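Local coordinates for protein caprin-1 (Homo sapiens, PDB 4WBE) that binds mRNAs to regulate their transport, translation and stability, and is essential for forming cytoplasmic stress granules, at residues I46-F58 and C95-V109. Sequence-based numbering, arbitrary orientation.
Sequences ILSEEELSLLDEF and CGTTYKVLKEIVERV
Arg-108 reaches across to Glu-51 and to the turn ahead of helix 49-58 with the edge of its guanidinium. NH2 lies between the two carboxylate oxygens, which it meets in the guanidinium plane but tilted out of the carboxylate plane, forming a salt bridge to OE2 and a hydrogen bond to Glu-51 OE1 (2.8 Å) on its syn side, the two planes 30° apart. NH1 donates a bent bond to Ile-46 O; this bond and the one to OE2 are modelled so short that their exact lengths are doubtful. Glu-51 OE1 is gripped from both faces of its plane, since Ser-48 N reaches it opposite Arg-108. Ser-48 OG in turn accepts from Glu-51 N, completing a capping box at the start of the helix. A leucine in place of Glu-51 would probably leave Arg-108 without its carboxylate and Ser-48 N without its capping acceptor.

Behind this polar edge, within the largely helical caprin-1 dimerization domain, helices 49-58 and 99-109 cross at -110°, their axes 10.6 Å apart. Ile-105 is the wedge between them. CG2, anti to the backbone N, touches Leu-47 CD2 (3.7 Å) and Leu-55 CD1 on one side, while CD1 lies against Glu-51 CG and Leu-54 CD1. The Leu-47 and Val-109 side chains cross at about a right angle, CD2 against CG2 (3.6 Å).

Farther along, Leu-54 sets CB on Leu-102 CD2 and points CD2 at Thr-97 CG2 (3.9 Å). With CG anti to the backbone N (chi1 -171°), the Phe-58 ring is turned toward helix 99-109; Leu-102 CD1 approaches Phe-58 CD1 obliquely (3.5 Å), and Tyr-99 meets the ring edge to edge, CE1 against CE1. Leu-86 of helix 77-88 also packs on Phe-58 and Leu-102, and Tyr-99 OH hydrogen-bonds to His-82. At the far end, Cys-95 SG rests against Glu-57 CB (3.8 Å) and the backbone N of Phe-58.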
ATOM      1  N   ILE A  46      21.450 -12.772   3.455  1.00 36.58           N
ATOM      2  CA  ILE A  46      20.311 -12.522   2.585  1.00 32.51           C
ATOM      3  C   ILE A  46      20.536 -11.218   1.815  1.00 32.41           C
ATOM      4  O   ILE A  46      20.263 -11.143   0.617  1.00 32.57           O
ATOM      5  CB  ILE A  46      18.979 -12.532   3.353  1.00 32.12           C
ATOM      6  CG1 ILE A  46      18.815 -13.874   4.068  1.00 30.81           C
ATOM      7  CG2 ILE A  46      17.803 -12.297   2.402  1.00 29.92           C
ATOM      8  CD1 ILE A  46      17.718 -13.897   5.109  1.00 30.46           C
ATOM      9  N   LEU A  47      21.033 -10.197   2.514  1.00 38.59           N
ATOM     10  CA  LEU A  47      21.331  -8.902   1.902  1.00 40.53           C
ATOM     11  C   LEU A  47      22.752  -8.450   2.219  1.00 43.11           C
ATOM     12  O   LEU A  47      23.271  -8.730   3.295  1.00 48.81           O
ATOM     13  CB  LEU A  47      20.362  -7.834   2.419  1.00 38.87           C
ATOM     14  CG  LEU A  47      18.890  -7.941   2.052  1.00 40.25           C
ATOM     15  CD1 LEU A  47      18.125  -6.725   2.554  1.00 40.34           C
ATOM     16  CD2 LEU A  47      18.730  -8.080   0.552  1.00 40.89           C
ATOM     17  N   SER A  48      23.384  -7.763   1.272  1.00 37.22           N
ATOM     18  CA  SER A  48      24.609  -7.033   1.559  1.00 37.56           C
ATOM     19  C   SER A  48      24.186  -5.679   2.105  1.00 41.19           C
ATOM     20  O   SER A  48      23.022  -5.296   1.976  1.00 36.95           O
ATOM     21  CB  SER A  48      25.438  -6.839   0.287  1.00 39.12           C
ATOM     22  OG  SER A  48      24.791  -5.956  -0.609  1.00 35.24           O
ATOM     23  N   GLU A  49      25.122  -4.957   2.712  1.00 43.61           N
ATOM     24  CA  GLU A  49      24.832  -3.620   3.214  1.00 43.71           C
ATOM     25  C   GLU A  49      24.477  -2.700   2.049  1.00 39.38           C
ATOM     26  O   GLU A  49      23.655  -1.795   2.180  1.00 38.14           O
ATOM     27  CB  GLU A  49      26.031  -3.073   3.995  1.00 48.30           C
ATOM     28  CG  GLU A  49      25.864  -1.652   4.528  1.00 49.87           C
ATOM     29  CD  GLU A  49      24.739  -1.504   5.539  1.00 52.94           C
ATOM     30  OE1 GLU A  49      24.701  -2.270   6.524  1.00 53.36           O
ATOM     31  OE2 GLU A  49      23.900  -0.596   5.361  1.00 53.18           O
ATOM     32  N   GLU A  50      25.106  -2.959   0.910  1.00 32.62           N
ATOM     33  CA  GLU A  50      24.893  -2.187  -0.305  1.00 37.26           C
ATOM     34  C   GLU A  50      23.464  -2.358  -0.817  1.00 35.91           C
ATOM     35  O   GLU A  50      22.807  -1.386  -1.195  1.00 33.86           O
ATOM     36  CB  GLU A  50      25.899  -2.611  -1.378  1.00 43.67           C
ATOM     37  CG  GLU A  50      27.365  -2.569  -0.926  1.00 56.47           C
ATOM     38  CD  GLU A  50      27.779  -3.781  -0.095  1.00 62.96           C
ATOM     39  OE1 GLU A  50      28.102  -4.834  -0.680  1.00 64.73           O
ATOM     40  OE2 GLU A  50      27.778  -3.674   1.150  1.00 62.77           O
ATOM     41  N   GLU A  51      22.992  -3.599  -0.850  1.00 34.30           N
ATOM     42  CA  GLU A  51      21.631  -3.871  -1.279  1.00 32.64           C
ATOM     43  C   GLU A  51      20.632  -3.285  -0.295  1.00 32.67           C
ATOM     44  O   GLU A  51      19.575  -2.798  -0.683  1.00 30.61           O
ATOM     45  CB  GLU A  51      21.411  -5.371  -1.444  1.00 29.32           C
ATOM     46  CG  GLU A  51      22.176  -5.960  -2.608  1.00 32.21           C
ATOM     47  CD  GLU A  51      22.182  -7.466  -2.576  1.00 35.00           C
ATOM     48  OE1 GLU A  51      22.036  -8.038  -1.475  1.00 35.97           O
ATOM     49  OE2 GLU A  51      22.310  -8.082  -3.654  1.00 36.62           O
ATOM     50  N   LEU A  52      20.984  -3.329   0.983  1.00 32.46           N
ATOM     51  CA  LEU A  52      20.141  -2.774   2.029  1.00 30.46           C
ATOM     52  C   LEU A  52      19.969  -1.266   1.842  1.00 30.54           C
ATOM     53  O   LEU A  52      18.871  -0.728   2.012  1.00 29.53           O
ATOM     54  CB  LEU A  52      20.755  -3.084   3.397  1.00 34.92           C
ATOM     55  CG  LEU A  52      19.909  -2.883   4.650  1.00 40.09           C
ATOM     56  CD1 LEU A  52      18.600  -3.641   4.528  1.00 38.79           C
ATOM     57  CD2 LEU A  52      20.673  -3.357   5.883  1.00 45.46           C
ATOM     58  N   SER A  53      21.053  -0.589   1.471  1.00 29.50           N
ATOM     59  CA  SER A  53      21.000   0.846   1.213  1.00 33.68           C
ATOM     60  C   SER A  53      20.149   1.166  -0.012  1.00 27.20           C
ATOM     61  O   SER A  53      19.489   2.203  -0.058  1.00 30.01           O
ATOM     62  CB  SER A  53      22.406   1.434   1.076  1.00 40.64           C
ATOM     63  OG  SER A  53      23.285   0.510   0.459  1.00 47.29           O
ATOM     64  N   LEU A  54      20.194   0.290  -1.012  1.00 24.02           N
ATOM     65  CA  LEU A  54      19.351   0.433  -2.192  1.00 25.51           C
ATOM     66  C   LEU A  54      17.868   0.387  -1.828  1.00 21.61           C
ATOM     67  O   LEU A  54      17.065   1.141  -2.372  1.00 23.45           O
ATOM     68  CB  LEU A  54      19.672  -0.656  -3.218  1.00 26.58           C
ATOM     69  CG  LEU A  54      21.003  -0.555  -3.967  1.00 31.40           C
ATOM     70  CD1 LEU A  54      21.199  -1.765  -4.868  1.00 30.81           C
ATOM     71  CD2 LEU A  54      21.077   0.720  -4.777  1.00 32.87           C
ATOM     72  N   LEU A  55      17.513  -0.506  -0.908  1.00 21.68           N
ATOM     73  CA  LEU A  55      16.142  -0.617  -0.424  1.00 22.33           C
ATOM     74  C   LEU A  55      15.734   0.601   0.410  1.00 21.92           C
ATOM     75  O   LEU A  55      14.577   1.021   0.383  1.00 18.27           O
ATOM     76  CB  LEU A  55      15.961  -1.911   0.375  1.00 21.80           C
ATOM     77  CG  LEU A  55      16.130  -3.208  -0.425  1.00 21.06           C
ATOM     78  CD1 LEU A  55      15.866  -4.431   0.441  1.00 22.09           C
ATOM     79  CD2 LEU A  55      15.223  -3.207  -1.653  1.00 19.30           C
ATOM     80  N   ASP A  56      16.678   1.150   1.170  1.00 26.97           N
ATOM     81  CA  ASP A  56      16.410   2.365   1.931  1.00 25.04           C
ATOM     82  C   ASP A  56      16.063   3.531   1.011  1.00 24.89           C
ATOM     83  O   ASP A  56      15.106   4.267   1.259  1.00 27.59           O
ATOM     84  CB  ASP A  56      17.601   2.741   2.814  1.00 27.66           C
ATOM     85  CG  ASP A  56      17.823   1.766   3.961  1.00 33.57           C
ATOM     86  OD1 ASP A  56      16.843   1.141   4.419  1.00 30.84           O
ATOM     87  OD2 ASP A  56      18.978   1.669   4.437  1.00 35.11           O
ATOM     88  N   GLU A  57      16.847   3.694  -0.052  1.00 21.61           N
ATOM     89  CA  GLU A  57      16.581   4.734  -1.041  1.00 25.10           C
ATOM     90  C   GLU A  57      15.238   4.530  -1.730  1.00 23.43           C
ATOM     91  O   GLU A  57      14.495   5.486  -1.935  1.00 23.90           O
ATOM     92  CB  GLU A  57      17.716   4.833  -2.062  1.00 27.62           C
ATOM     93  CG  GLU A  57      19.004   5.365  -1.464  1.00 36.97           C
ATOM     94  CD  GLU A  57      18.799   6.749  -0.870  1.00 42.70           C
ATOM     95  OE1 GLU A  57      18.257   7.621  -1.581  1.00 43.39           O
ATOM     96  OE2 GLU A  57      19.166   6.967   0.305  1.00 44.55           O
ATOM     97  N   PHE A  58      14.936   3.285  -2.092  1.00 27.07           N
ATOM     98  CA  PHE A  58      13.662   2.978  -2.729  1.00 21.69           C
ATOM     99  C   PHE A  58      12.505   3.260  -1.778  1.00 22.21           C
ATOM    100  O   PHE A  58      11.448   3.749  -2.201  1.00 20.79           O
ATOM    101  CB  PHE A  58      13.609   1.521  -3.192  1.00 20.89           C
ATOM    102  CG  PHE A  58      12.411   1.205  -4.049  1.00 17.27           C
ATOM    103  CD1 PHE A  58      12.364   1.611  -5.375  1.00 19.75           C
ATOM    104  CD2 PHE A  58      11.328   0.514  -3.522  1.00 17.90           C
ATOM    105  CE1 PHE A  58      11.260   1.326  -6.172  1.00 18.42           C
ATOM    106  CE2 PHE A  58      10.218   0.222  -4.311  1.00 16.14           C
ATOM    107  CZ  PHE A  58      10.184   0.629  -5.634  1.00 17.38           C
ATOM    108  N   CYS A  95      17.544   4.812  -8.220  1.00 33.52           N
ATOM    109  CA  CYS A  95      18.486   4.579  -7.118  1.00 38.46           C
ATOM    110  C   CYS A  95      19.888   4.196  -7.580  1.00 42.11           C
ATOM    111  O   CYS A  95      20.575   3.419  -6.913  1.00 44.65           O
ATOM    112  CB  CYS A  95      17.957   3.489  -6.184  1.00 39.53           C
ATOM    113  SG  CYS A  95      16.368   3.875  -5.443  1.00 32.36           S
ATOM    114  N   GLY A  96      20.308   4.724  -8.725  1.00 29.62           N
ATOM    115  CA  GLY A  96      21.619   4.409  -9.260  1.00 33.52           C
ATOM    116  C   GLY A  96      21.708   2.990  -9.802  1.00 37.61           C
ATOM    117  O   GLY A  96      22.790   2.521 -10.163  1.00 39.80           O
ATOM    118  N   THR A  97      20.568   2.307  -9.876  1.00 36.14           N
ATOM    119  CA  THR A  97      20.521   0.961 -10.437  1.00 30.16           C
ATOM    120  C   THR A  97      19.280   0.831 -11.323  1.00 29.54           C
ATOM    121  O   THR A  97      18.857   1.806 -11.945  1.00 31.41           O
ATOM    122  CB  THR A  97      20.552  -0.126  -9.329  1.00 35.88           C
ATOM    123  OG1 THR A  97      20.402  -1.429  -9.908  1.00 37.23           O
ATOM    124  CG2 THR A  97      19.456   0.113  -8.299  1.00 33.24           C
ATOM    125  N   THR A  98      18.694  -0.359 -11.375  1.00 29.84           N
ATOM    126  CA  THR A  98      17.470  -0.565 -12.143  1.00 28.74           C
ATOM    127  C   THR A  98      16.381  -1.182 -11.279  1.00 25.10           C
ATOM    128  O   THR A  98      16.666  -1.770 -10.233  1.00 22.92           O
ATOM    129  CB  THR A  98      17.701  -1.502 -13.342  1.00 31.55           C
ATOM    130  OG1 THR A  98      18.058  -2.806 -12.869  1.00 33.73           O
ATOM    131  CG2 THR A  98      18.800  -0.969 -14.248  1.00 36.41           C
ATOM    132  N   TYR A  99      15.138  -1.063 -11.732  1.00 26.49           N
ATOM    133  CA  TYR A  99      14.021  -1.726 -11.076  1.00 23.14           C
ATOM    134  C   TYR A  99      14.189  -3.237 -11.172  1.00 24.85           C
ATOM    135  O   TYR A  99      13.747  -3.976 -10.289  1.00 21.69           O
ATOM    136  CB  TYR A  99      12.700  -1.310 -11.714  1.00 19.09           C
ATOM    137  CG  TYR A  99      12.331   0.130 -11.476  1.00 21.28           C
ATOM    138  CD1 TYR A  99      11.746   0.530 -10.283  1.00 19.71           C
ATOM    139  CD2 TYR A  99      12.556   1.087 -12.450  1.00 25.59           C
ATOM    140  CE1 TYR A  99      11.401   1.854 -10.059  1.00 19.41           C
ATOM    141  CE2 TYR A  99      12.217   2.411 -12.240  1.00 24.08           C
ATOM    142  CZ  TYR A  99      11.638   2.787 -11.047  1.00 22.55           C
ATOM    143  OH  TYR A  99      11.304   4.104 -10.848  1.00 23.13           O
ATOM    144  N   LYS A 100      14.814  -3.690 -12.254  1.00 24.22           N
ATOM    145  CA  LYS A 100      15.080  -5.115 -12.432  1.00 27.85           C
ATOM    146  C   LYS A 100      15.965  -5.664 -11.317  1.00 21.77           C
ATOM    147  O   LYS A 100      15.704  -6.741 -10.778  1.00 24.59           O
ATOM    148  CB  LYS A 100      15.722  -5.385 -13.792  1.00 30.98           C
ATOM    149  CG  LYS A 100      15.940  -6.861 -14.065  1.00 35.25           C
ATOM    150  CD  LYS A 100      16.597  -7.083 -15.417  1.00 43.11           C
ATOM    151  CE  LYS A 100      16.874  -8.560 -15.662  1.00 47.65           C
ATOM    152  NZ  LYS A 100      17.220  -8.826 -17.086  1.00 51.15           N
ATOM    153  N   VAL A 101      17.009  -4.921 -10.971  1.00 21.39           N
ATOM    154  CA  VAL A 101      17.898  -5.319  -9.878  1.00 23.17           C
ATOM    155  C   VAL A 101      17.200  -5.235  -8.517  1.00 20.76           C
ATOM    156  O   VAL A 101      17.401  -6.093  -7.655  1.00 23.78           O
ATOM    157  CB  VAL A 101      19.191  -4.476  -9.863  1.00 29.34           C
ATOM    158  CG1 VAL A 101      19.991  -4.718  -8.586  1.00 31.21           C
ATOM    159  CG2 VAL A 101      20.037  -4.764 -11.102  1.00 29.00           C
ATOM    160  N   LEU A 102      16.410  -4.183  -8.318  1.00 23.83           N
ATOM    161  CA  LEU A 102      15.659  -4.018  -7.079  1.00 22.76           C
ATOM    162  C   LEU A 102      14.640  -5.140  -6.880  1.00 18.50           C
ATOM    163  O   LEU A 102      14.475  -5.650  -5.771  1.00 18.94           O
ATOM    164  CB  LEU A 102      14.955  -2.661  -7.049  1.00 20.61           C
ATOM    165  CG  LEU A 102      15.853  -1.431  -6.887  1.00 23.15           C
ATOM    166  CD1 LEU A 102      15.007  -0.170  -6.856  1.00 19.54           C
ATOM    167  CD2 LEU A 102      16.681  -1.546  -5.618  1.00 24.49           C
ATOM    168  N   LYS A 103      13.959  -5.515  -7.959  1.00 15.90           N
ATOM    169  CA  LYS A 103      12.994  -6.600  -7.904  1.00 16.34           C
ATOM    170  C   LYS A 103      13.691  -7.911  -7.520  1.00 16.68           C
ATOM    171  O   LYS A 103      13.173  -8.681  -6.711  1.00 18.13           O
ATOM    172  CB  LYS A 103      12.265  -6.754  -9.239  1.00 17.01           C
ATOM    173  CG  LYS A 103      11.297  -7.929  -9.245  1.00 16.59           C
ATOM    174  CD  LYS A 103      10.607  -8.085 -10.588  1.00 18.73           C
ATOM    175  CE  LYS A 103       9.681  -9.290 -10.580  1.00 17.30           C
ATOM    176  NZ  LYS A 103       8.948  -9.379 -11.869  1.00 20.07           N
ATOM    177  N   GLU A 104      14.869  -8.153  -8.089  1.00 20.85           N
ATOM    178  CA  GLU A 104      15.639  -9.352  -7.754  1.00 25.00           C
ATOM    179  C   GLU A 104      16.023  -9.379  -6.269  1.00 23.93           C
ATOM    180  O   GLU A 104      15.970 -10.428  -5.631  1.00 22.65           O
ATOM    181  CB  GLU A 104      16.882  -9.452  -8.645  1.00 29.75           C
ATOM    182  CG  GLU A 104      16.568  -9.758 -10.106  1.00 33.82           C
ATOM    183  CD  GLU A 104      17.727  -9.442 -11.037  1.00 42.12           C
ATOM    184  OE1 GLU A 104      18.790  -9.005 -10.546  1.00 44.29           O
ATOM    185  OE2 GLU A 104      17.570  -9.627 -12.262  1.00 43.53           O
ATOM    186  N   ILE A 105      16.405  -8.225  -5.732  1.00 18.85           N
ATOM    187  CA  ILE A 105      16.666  -8.089  -4.302  1.00 20.54           C
ATOM    188  C   ILE A 105      15.439  -8.415  -3.455  1.00 19.57           C
ATOM    189  O   ILE A 105      15.527  -9.186  -2.498  1.00 19.60           O
ATOM    190  CB  ILE A 105      17.178  -6.673  -3.950  1.00 21.88           C
ATOM    191  CG1 ILE A 105      18.535  -6.419  -4.612  1.00 27.77           C
ATOM    192  CG2 ILE A 105      17.314  -6.509  -2.451  1.00 22.35           C
ATOM    193  CD1 ILE A 105      19.038  -4.978  -4.476  1.00 28.69           C
ATOM    194  N   VAL A 106      14.305  -7.814  -3.800  1.00 21.71           N
ATOM    195  CA  VAL A 106      13.054  -8.039  -3.078  1.00 16.82           C
ATOM    196  C   VAL A 106      12.653  -9.514  -3.108  1.00 17.62           C
ATOM    197  O   VAL A 106      12.232 -10.079  -2.095  1.00 16.04           O
ATOM    198  CB  VAL A 106      11.903  -7.167  -3.646  1.00 18.23           C
ATOM    199  CG1 VAL A 106      10.570  -7.593  -3.054  1.00 11.08           C
ATOM    200  CG2 VAL A 106      12.153  -5.695  -3.347  1.00 17.84           C
ATOM    201  N   GLU A 107      12.782 -10.132  -4.277  1.00 16.84           N
ATOM    202  CA  GLU A 107      12.488 -11.557  -4.408  1.00 18.70           C
ATOM    203  C   GLU A 107      13.331 -12.412  -3.460  1.00 19.44           C
ATOM    204  O   GLU A 107      12.819 -13.342  -2.832  1.00 18.41           O
ATOM    205  CB  GLU A 107      12.706 -12.028  -5.846  1.00 16.99           C
ATOM    206  CG  GLU A 107      11.621 -11.601  -6.825  1.00 19.77           C
ATOM    207  CD  GLU A 107      12.009 -11.901  -8.257  1.00 22.34           C
ATOM    208  OE1 GLU A 107      13.196 -11.721  -8.594  1.00 30.10           O
ATOM    209  OE2 GLU A 107      11.138 -12.330  -9.036  1.00 27.13           O
ATOM    210  N   ARG A 108      14.619 -12.105  -3.356  1.00 22.86           N
ATOM    211  CA  ARG A 108      15.484 -12.871  -2.464  1.00 26.43           C
ATOM    212  C   ARG A 108      15.071 -12.695  -1.004  1.00 24.93           C
ATOM    213  O   ARG A 108      15.122 -13.648  -0.220  1.00 25.22           O
ATOM    214  CB  ARG A 108      16.972 -12.546  -2.662  1.00 33.51           C
ATOM    215  CG  ARG A 108      17.591 -13.192  -3.899  1.00 37.90           C
ATOM    216  CD  ARG A 108      19.115 -13.103  -3.882  1.00 44.80           C
ATOM    217  NE  ARG A 108      19.613 -11.736  -3.981  1.00 45.09           N
ATOM    218  CZ  ARG A 108      20.157 -11.080  -2.961  1.00 50.82           C
ATOM    219  NH1 ARG A 108      20.280 -11.667  -1.778  1.00 56.26           N
ATOM    220  NH2 ARG A 108      20.583  -9.840  -3.123  1.00 46.65           N
ATOM    221  N   VAL A 109      14.666 -11.479  -0.642  1.00 21.69           N
ATOM    222  CA  VAL A 109      14.168 -11.218   0.708  1.00 16.10           C
ATOM    223  C   VAL A 109      12.876 -11.995   0.987  1.00 15.88           C
ATOM    224  O   VAL A 109      12.781 -12.700   1.998  1.00 17.86           O
ATOM    225  CB  VAL A 109      13.933  -9.712   0.951  1.00 15.65           C
ATOM    226  CG1 VAL A 109      13.303  -9.489   2.316  1.00 13.14           C
ATOM    227  CG2 VAL A 109      15.242  -8.951   0.860  1.00 19.78           C
TER